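Local structure of inner membrane lipoprotein (Salmonella enterica subsp. enterica serovar typhimurium str. lt2, 4C47) at the interface of chains A and B. The protein is a trimeric inner membrane lipoprotein that assists in trimeric autotransporter biogenesis and is required for proper surface expression of the adhesin SadA. Sequence-based numbering; all coordinates share one arbitrary frame. Chains: chain A/B, Inner membrane lipoprotein.

The interface of chains A and B. Residues chain A 88-89, 118, 192; chain B 84, 93, 115.
Neighbouring C-terminal beta-sandwich domains of the SadB homotrimer meet here in a small apolar patch, probably at most a modest addition to the N-terminal coiled coil that holds the chains together. B:Ile84, on strand 82-86, is gripped between A:Asn89 and A:Phe192. A:Asn89 belongs to the turn joining strands 82-86 and 91-102. The flat carboxamide of A:Asn89 lies over the beta-branch of B:Ile84, with amide carbon A:Asn89 CG 3.8 Å from B:Ile84 CB. Carbonyl oxygen A:Asn89 OD1 is 3.3 Å from methyl B:Ile84 CG2. This is van der Waals contact through the amide face. The other branch of B:Ile84, with CG1 anti to the carbonyl carbon (chi1 -59°), runs to the ring of A:Phe192, roughly at right angles to that side chain. Its CD1 methyl sits off one face just past the ring tip, 3.7 Å from A:Phe192 CZ. Farther along, A:Ile118 meets B:Leu115, both in the segment that follows strand 105-114, so different positions of the same segment face each other. Their side chains cross obliquely. Placing A:Ile118 CG1 between the backbone N and the carbonyl carbon (chi1 59°) carries the CG1-CD1 arm to B:Leu115 CD2, which lies 3.8 Å from A:Ile118 CG1. The terminal A:Ile118 CD1 is 3.7 Å from the same B:Leu115 CD2. Within chain A, A:Ile118 CD1 packs 3.6 Å from A:Phe192 CD1, at that edge of the ring and displaced toward the face that B:Ile84 meets. B:Ala93 CB borders this cluster, 4.3 Å from A:Ile118 CD1.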
loop_
_atom_site.group_PDB
_atom_site.type_symbol
_atom_site.label_atom_id
_atom_site.label_comp_id
_atom_site.label_asym_id
_atom_site.label_seq_id
_atom_site.Cartn_x
_atom_site.Cartn_y
_atom_site.Cartn_z
ATOM N N GLY A 88 15.528 6.611 4.730
ATOM C CA GLY A 88 15.045 7.779 4.020
ATOM C C GLY A 88 15.637 9.074 4.546
ATOM O O GLY A 88 15.500 10.125 3.923
ATOM N N ASN A 89 16.296 8.999 5.698
ATOM C CA ASN A 89 16.910 10.175 6.304
ATOM C C ASN A 89 18.395 9.975 6.553
ATOM O O ASN A 89 19.211 10.839 6.239
ATOM C CB ASN A 89 16.219 10.531 7.621
ATOM C CG ASN A 89 14.766 10.906 7.438
ATOM O OD1 ASN A 89 14.337 11.260 6.341
ATOM N ND2 ASN A 89 13.998 10.839 8.520
ATOM N N ILE A 118 27.436 14.959 6.320
ATOM C CA ILE A 118 27.574 15.554 7.645
ATOM C C ILE A 118 27.631 14.462 8.712
ATOM O O ILE A 118 27.052 13.387 8.533
ATOM C CB ILE A 118 26.428 16.547 7.955
ATOM C CG1 ILE A 118 25.067 15.853 7.879
ATOM C CG2 ILE A 118 26.477 17.728 7.000
ATOM C CD1 ILE A 118 23.919 16.732 8.320
ATOM N N PHE A 192 22.549 16.002 14.178
ATOM C CA PHE A 192 23.281 16.347 12.964
ATOM C C PHE A 192 24.214 17.521 13.222
ATOM O O PHE A 192 23.860 18.448 13.953
ATOM C CB PHE A 192 22.320 16.725 11.834
ATOM C CG PHE A 192 21.428 15.605 11.387
ATOM C CD1 PHE A 192 21.851 14.706 10.422
ATOM C CD2 PHE A 192 20.160 15.462 11.920
ATOM C CE1 PHE A 192 21.028 13.679 10.005
ATOM C CE2 PHE A 192 19.333 14.438 11.507
ATOM C CZ PHE A 192 19.768 13.544 10.548
ATOM N N ILE B 84 14.288 16.678 7.989
ATOM C CA ILE B 84 14.897 16.141 6.776
ATOM C C ILE B 84 13.949 16.266 5.580
ATOM O O ILE B 84 12.740 16.064 5.715
ATOM C CB ILE B 84 15.283 14.651 6.957
ATOM C CG1 ILE B 84 16.270 14.476 8.115
ATOM C CG2 ILE B 84 15.879 14.082 5.676
ATOM C CD1 ILE B 84 17.699 14.829 7.768
ATOM N N ALA B 93 19.135 18.442 4.848
ATOM C CA ALA B 93 18.828 18.538 6.272
ATOM C C ALA B 93 18.637 19.996 6.664
ATOM O O ALA B 93 19.378 20.870 6.229
ATOM C CB ALA B 93 19.920 17.896 7.107
ATOM N N LEU B 115 23.054 16.833 1.763
ATOM C CA LEU B 115 23.536 15.565 2.308
ATOM C C LEU B 115 24.321 14.743 1.292
ATOM O O LEU B 115 24.887 13.703 1.634
ATOM C CB LEU B 115 22.363 14.739 2.841
ATOM C CG LEU B 115 21.549 15.400 3.953
ATOM C CD1 LEU B 115 20.406 14.495 4.396
ATOM C CD2 LEU B 115 22.448 15.756 5.124
#